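Long-range contact in tRNA (adenine(9)-N1)-methyltransferase (Sulfolobus acidocaldarius, PDB 5A7Z), which catalyses the S-adenosyl-L-methionine-dependent methylation of N1 of adenosine 9 in tRNA: residues Pro175-Ala186 against Ser223-Leu231. Residues are numbered along the deposited sequence; the frame is centred on the assembly and turned at random.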
ATOM      1  N   PRO A 175       5.137 -13.852   5.588  1.00 38.64           N
ATOM      2  CA  PRO A 175       4.252 -13.764   4.438  1.00 36.06           C
ATOM      3  C   PRO A 175       3.016 -14.584   4.594  1.00 38.07           C
ATOM      4  O   PRO A 175       3.026 -15.599   5.288  1.00 38.27           O
ATOM      5  CB  PRO A 175       5.090 -14.336   3.290  1.00 39.60           C
ATOM      6  CG  PRO A 175       6.451 -14.582   3.856  1.00 39.99           C
ATOM      7  CD  PRO A 175       6.248 -14.761   5.320  1.00 39.64           C
ATOM      8  N   VAL A 176       1.945 -14.139   3.964  1.00 34.17           N
ATOM      9  CA  VAL A 176       0.802 -14.993   3.747  1.00 36.39           C
ATOM     10  C   VAL A 176       0.448 -14.942   2.264  1.00 37.38           C
ATOM     11  O   VAL A 176       0.811 -13.990   1.577  1.00 39.39           O
ATOM     12  CB  VAL A 176      -0.355 -14.544   4.612  1.00 38.37           C
ATOM     13  CG1 VAL A 176      -0.910 -13.229   4.108  1.00 42.38           C
ATOM     14  CG2 VAL A 176      -1.429 -15.605   4.652  1.00 43.96           C
ATOM     15  N   ILE A 177      -0.176 -16.002   1.757  1.00 35.71           N
ATOM     16  CA  ILE A 177      -0.517 -16.112   0.353  1.00 32.76           C
ATOM     17  C   ILE A 177      -2.027 -15.972   0.237  1.00 36.41           C
ATOM     18  O   ILE A 177      -2.780 -16.689   0.889  1.00 35.11           O
ATOM     19  CB  ILE A 177      -0.138 -17.496  -0.234  1.00 31.66           C
ATOM     20  CG1 ILE A 177       1.284 -17.924   0.152  1.00 34.42           C
ATOM     21  CG2 ILE A 177      -0.317 -17.514  -1.736  1.00 33.16           C
ATOM     22  CD1 ILE A 177       2.386 -16.959  -0.214  1.00 34.23           C
ATOM     23  N   LEU A 178      -2.465 -15.077  -0.631  1.00 36.33           N
ATOM     24  CA  LEU A 178      -3.874 -14.892  -0.850  1.00 36.42           C
ATOM     25  C   LEU A 178      -4.349 -15.846  -1.906  1.00 35.21           C
ATOM     26  O   LEU A 178      -3.838 -15.867  -2.997  1.00 41.40           O
ATOM     27  CB  LEU A 178      -4.167 -13.430  -1.198  1.00 36.70           C
ATOM     28  CG  LEU A 178      -3.941 -12.640   0.106  1.00 41.82           C
ATOM     29  CD1 LEU A 178      -3.245 -11.334  -0.114  1.00 47.84           C
ATOM     30  CD2 LEU A 178      -5.248 -12.466   0.867  1.00 45.14           C
ATOM     31  N   ASP A 179      -5.307 -16.674  -1.530  1.00 37.12           N
ATOM     32  CA  ASP A 179      -5.692 -17.832  -2.314  1.00 39.83           C
ATOM     33  C   ASP A 179      -7.171 -18.135  -2.054  1.00 36.81           C
ATOM     34  O   ASP A 179      -7.529 -18.542  -0.948  1.00 35.52           O
ATOM     35  CB  ASP A 179      -4.831 -19.031  -1.904  1.00 40.58           C
ATOM     36  CG  ASP A 179      -5.027 -20.253  -2.817  1.00 42.12           C
ATOM     37  OD1 ASP A 179      -5.876 -20.213  -3.720  1.00 42.92           O
ATOM     38  OD2 ASP A 179      -4.310 -21.259  -2.617  1.00 49.97           O
ATOM     39  N   PRO A 180      -8.026 -17.947  -3.068  1.00 42.22           N
ATOM     40  CA  PRO A 180      -9.461 -18.276  -2.938  1.00 46.88           C
ATOM     41  C   PRO A 180      -9.705 -19.688  -2.437  1.00 48.54           C
ATOM     42  O   PRO A 180     -10.756 -19.973  -1.857  1.00 47.76           O
ATOM     43  CB  PRO A 180      -9.999 -18.135  -4.366  1.00 46.32           C
ATOM     44  CG  PRO A 180      -8.798 -18.027  -5.263  1.00 51.04           C
ATOM     45  CD  PRO A 180      -7.693 -17.466  -4.421  1.00 47.51           C
ATOM     46  N   TYR A 181      -8.740 -20.564  -2.670  1.00 49.97           N
ATOM     47  CA  TYR A 181      -8.874 -21.962  -2.321  1.00 53.53           C
ATOM     48  C   TYR A 181      -7.927 -22.337  -1.189  1.00 53.72           C
ATOM     49  O   TYR A 181      -7.714 -23.508  -0.920  1.00 47.59           O
ATOM     50  CB  TYR A 181      -8.606 -22.813  -3.555  1.00 60.35           C
ATOM     51  CG  TYR A 181      -9.740 -22.822  -4.559  1.00 65.32           C
ATOM     52  CD1 TYR A 181     -10.881 -23.587  -4.334  1.00 76.46           C
ATOM     53  CD2 TYR A 181      -9.659 -22.106  -5.746  1.00 66.96           C
ATOM     54  CE1 TYR A 181     -11.912 -23.631  -5.254  1.00 72.62           C
ATOM     55  CE2 TYR A 181     -10.692 -22.140  -6.668  1.00 68.61           C
ATOM     56  CZ  TYR A 181     -11.811 -22.915  -6.414  1.00 70.83           C
ATOM     57  OH  TYR A 181     -12.846 -22.971  -7.314  1.00 79.55           O
ATOM     58  N   GLY A 182      -7.376 -21.333  -0.505  1.00 55.33           N
ATOM     59  CA  GLY A 182      -6.606 -21.578   0.706  1.00 50.16           C
ATOM     60  C   GLY A 182      -7.475 -22.243   1.749  1.00 48.55           C
ATOM     61  O   GLY A 182      -8.686 -22.287   1.598  1.00 58.80           O
ATOM     62  N   ASP A 183      -6.869 -22.735   2.821  1.00 45.18           N
ATOM     63  CA  ASP A 183      -7.626 -23.423   3.864  1.00 53.51           C
ATOM     64  C   ASP A 183      -7.873 -22.538   5.086  1.00 58.85           C
ATOM     65  O   ASP A 183      -8.753 -22.816   5.881  1.00 61.99           O
ATOM     66  CB  ASP A 183      -6.928 -24.729   4.281  1.00 58.13           C
ATOM     67  CG  ASP A 183      -5.534 -24.500   4.850  1.00 62.99           C
ATOM     68  OD1 ASP A 183      -4.934 -23.449   4.552  1.00 65.72           O
ATOM     69  OD2 ASP A 183      -5.027 -25.383   5.581  1.00 76.96           O
ATOM     70  N   VAL A 184      -7.084 -21.481   5.236  1.00 58.72           N
ATOM     71  CA  VAL A 184      -7.295 -20.516   6.302  1.00 54.32           C
ATOM     72  C   VAL A 184      -8.251 -19.435   5.798  1.00 52.67           C
ATOM     73  O   VAL A 184      -8.116 -18.953   4.674  1.00 55.57           O
ATOM     74  CB  VAL A 184      -5.961 -19.831   6.713  1.00 53.53           C
ATOM     75  CG1 VAL A 184      -6.191 -18.882   7.881  1.00 48.95           C
ATOM     76  CG2 VAL A 184      -4.883 -20.865   7.046  1.00 46.50           C
ATOM     77  N   VAL A 185      -9.200 -19.042   6.636  1.00 48.68           N
ATOM     78  CA  VAL A 185     -10.105 -17.948   6.306  1.00 46.57           C
ATOM     79  C   VAL A 185      -9.522 -16.656   6.859  1.00 45.77           C
ATOM     80  O   VAL A 185      -9.111 -16.609   7.998  1.00 46.75           O
ATOM     81  CB  VAL A 185     -11.519 -18.177   6.902  1.00 45.59           C
ATOM     82  CG1 VAL A 185     -12.338 -16.878   6.897  1.00 44.38           C
ATOM     83  CG2 VAL A 185     -12.250 -19.285   6.131  1.00 44.24           C
ATOM     84  N   ALA A 186      -9.480 -15.608   6.048  1.00 44.28           N
ATOM     85  CA  ALA A 186      -8.883 -14.372   6.503  1.00 46.86           C
ATOM     86  C   ALA A 186      -9.745 -13.733   7.598  1.00 45.92           C
ATOM     87  O   ALA A 186     -10.964 -13.665   7.489  1.00 44.27           O
ATOM     88  CB  ALA A 186      -8.691 -13.413   5.343  1.00 46.01           C
ATOM     89  N   SER A 223       6.791 -23.284   4.001  1.00 37.61           N
ATOM     90  CA  SER A 223       5.374 -23.371   3.760  1.00 42.91           C
ATOM     91  C   SER A 223       4.724 -22.131   4.355  1.00 48.77           C
ATOM     92  O   SER A 223       4.817 -21.881   5.552  1.00 51.99           O
ATOM     93  CB  SER A 223       4.787 -24.607   4.406  1.00 45.18           C
ATOM     94  OG  SER A 223       3.574 -24.946   3.756  1.00 54.33           O
ATOM     95  N   PHE A 224       4.097 -21.333   3.508  1.00 45.36           N
ATOM     96  CA  PHE A 224       3.443 -20.137   3.957  1.00 41.46           C
ATOM     97  C   PHE A 224       1.944 -20.357   3.987  1.00 35.77           C
ATOM     98  O   PHE A 224       1.421 -21.068   3.171  1.00 31.80           O
ATOM     99  CB  PHE A 224       3.813 -18.989   3.024  1.00 41.54           C
ATOM    100  CG  PHE A 224       5.289 -18.739   2.949  1.00 40.69           C
ATOM    101  CD1 PHE A 224       6.008 -18.457   4.098  1.00 39.09           C
ATOM    102  CD2 PHE A 224       5.972 -18.826   1.738  1.00 43.03           C
ATOM    103  CE1 PHE A 224       7.375 -18.233   4.051  1.00 41.93           C
ATOM    104  CE2 PHE A 224       7.346 -18.590   1.683  1.00 44.85           C
ATOM    105  CZ  PHE A 224       8.042 -18.290   2.845  1.00 39.91           C
ATOM    106  N   PRO A 225       1.256 -19.722   4.936  1.00 34.41           N
ATOM    107  CA  PRO A 225      -0.176 -19.935   5.067  1.00 33.88           C
ATOM    108  C   PRO A 225      -0.914 -19.408   3.873  1.00 36.28           C
ATOM    109  O   PRO A 225      -0.479 -18.447   3.258  1.00 34.35           O
ATOM    110  CB  PRO A 225      -0.559 -19.143   6.326  1.00 37.37           C
ATOM    111  CG  PRO A 225       0.700 -18.540   6.868  1.00 35.25           C
ATOM    112  CD  PRO A 225       1.860 -19.104   6.127  1.00 33.15           C
ATOM    113  N   ARG A 226      -2.022 -20.058   3.542  1.00 37.51           N
ATOM    114  CA  ARG A 226      -2.804 -19.726   2.379  1.00 39.65           C
ATOM    115  C   ARG A 226      -4.174 -19.298   2.844  1.00 45.67           C
ATOM    116  O   ARG A 226      -4.926 -20.114   3.389  1.00 44.48           O
ATOM    117  CB  ARG A 226      -2.974 -20.945   1.475  1.00 41.92           C
ATOM    118  CG  ARG A 226      -1.697 -21.524   0.906  1.00 45.78           C
ATOM    119  CD  ARG A 226      -1.876 -21.978  -0.540  1.00 46.47           C
ATOM    120  NE  ARG A 226      -0.632 -21.781  -1.268  1.00 52.96           N
ATOM    121  CZ  ARG A 226      -0.497 -21.144  -2.422  1.00 52.47           C
ATOM    122  NH1 ARG A 226      -1.544 -20.640  -3.079  1.00 48.02           N
ATOM    123  NH2 ARG A 226       0.720 -21.023  -2.932  1.00 61.17           N
ATOM    124  N   VAL A 227      -4.544 -18.068   2.510  1.00 44.16           N
ATOM    125  CA  VAL A 227      -5.602 -17.382   3.199  1.00 42.35           C
ATOM    126  C   VAL A 227      -6.686 -17.000   2.197  1.00 45.46           C
ATOM    127  O   VAL A 227      -6.409 -16.362   1.184  1.00 43.74           O
ATOM    128  CB  VAL A 227      -5.025 -16.169   3.933  1.00 44.77           C
ATOM    129  CG1 VAL A 227      -6.070 -15.101   4.175  1.00 49.85           C
ATOM    130  CG2 VAL A 227      -4.413 -16.627   5.242  1.00 44.49           C
ATOM    131  N   LYS A 228      -7.910 -17.478   2.436  1.00 43.08           N
ATOM    132  CA  LYS A 228      -9.044 -17.105   1.592  1.00 42.95           C
ATOM    133  C   LYS A 228      -9.868 -15.995   2.250  1.00 40.54           C
ATOM    134  O   LYS A 228     -10.208 -16.056   3.436  1.00 45.26           O
ATOM    135  CB  LYS A 228      -9.935 -18.310   1.270  1.00 44.82           C
ATOM    136  CG  LYS A 228     -10.310 -19.152   2.468  1.00 47.11           C
ATOM    137  CD  LYS A 228     -11.324 -20.215   2.100  1.00 54.13           C
ATOM    138  CE  LYS A 228     -11.407 -21.271   3.188  1.00 61.61           C
ATOM    139  NZ  LYS A 228     -12.452 -22.292   2.874  1.00 71.39           N
ATOM    140  N   ILE A 229     -10.150 -14.968   1.476  1.00 39.67           N
ATOM    141  CA  ILE A 229     -10.949 -13.868   1.942  1.00 45.89           C
ATOM    142  C   ILE A 229     -12.418 -14.172   1.656  1.00 43.45           C
ATOM    143  O   ILE A 229     -12.771 -14.412   0.521  1.00 39.39           O
ATOM    144  CB  ILE A 229     -10.551 -12.576   1.230  1.00 47.59           C
ATOM    145  CG1 ILE A 229      -9.182 -12.113   1.737  1.00 49.14           C
ATOM    146  CG2 ILE A 229     -11.621 -11.511   1.451  1.00 48.66           C
ATOM    147  CD1 ILE A 229      -8.632 -10.908   0.998  1.00 50.59           C
ATOM    148  N   GLN A 230     -13.247 -14.183   2.705  1.00 46.53           N
ATOM    149  CA  GLN A 230     -14.701 -14.466   2.587  1.00 50.98           C
ATOM    150  C   GLN A 230     -15.565 -13.317   3.112  1.00 51.16           C
ATOM    151  O   GLN A 230     -15.186 -12.602   4.033  1.00 47.80           O
ATOM    152  CB  GLN A 230     -15.073 -15.709   3.380  1.00 54.88           C
ATOM    153  CG  GLN A 230     -14.223 -16.920   3.090  1.00 60.20           C
ATOM    154  CD  GLN A 230     -14.815 -18.163   3.696  1.00 63.29           C
ATOM    155  OE1 GLN A 230     -15.312 -18.135   4.822  1.00 67.46           O
ATOM    156  NE2 GLN A 230     -14.774 -19.259   2.961  1.00 63.47           N
ATOM    157  N   LEU A 231     -16.741 -13.170   2.532  1.00 55.91           N
ATOM    158  CA  LEU A 231     -17.742 -12.275   3.056  1.00 59.31           C
ATOM    159  C   LEU A 231     -18.913 -13.131   3.508  1.00 65.82           C
ATOM    160  O   LEU A 231     -19.452 -13.910   2.720  1.00 64.34           O
ATOM    161  CB  LEU A 231     -18.187 -11.312   1.968  1.00 60.74           C
ATOM    162  CG  LEU A 231     -19.208 -10.248   2.351  1.00 63.72           C
ATOM    163  CD1 LEU A 231     -18.551  -9.187   3.220  1.00 67.23           C
ATOM    164  CD2 LEU A 231     -19.813  -9.627   1.100  1.00 64.96           C
TER
HETATM  165  O   HOH W   1      -2.488 -22.760   4.642  1.00 39.19           O
HETATM  166  O   HOH W   2     -12.364 -13.962   5.173  1.00 43.14           O
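Strand 226-228 pairs in parallel with two consecutive pieces of segment 175-186, strand 175-178 along one edge and strand 184-185 along the other, in the sheet of the SPOUT methyltransferase domain. Between them the chain crosses from one edge to the other through a type I turn, D179 to G182, and resumes the same direction. On the first edge I177 N donates to P225 O, V227 N to I177 O at 2.8 Å and D179 N to V227 O. On the second, V184 N meets R226 O, K228 N meets V184 O at 2.7 Å and A186 N meets K228 O. V227 spends both backbone polar atoms on the first edge, while R226 and K228 bond to the second; its methyls divide the apolar packing, CG1 on A186 CB, CG2 on V176 CG2. At the start of both segments, P175 CG sits over one face of the F224 ring, offset toward the rim, in a CH-pi contact. A chi1 of -172° sets D179 CG opposite the backbone N, carrying the carboxylate to R226; R207 also binds OD2. D210 takes R226 NH2, while I177 CG2 rests on one guanidinium face. The salt bridge closes with R226 NH1 2.9 Å from D179 OD2, above a carboxylate set 85° to the guanidinium.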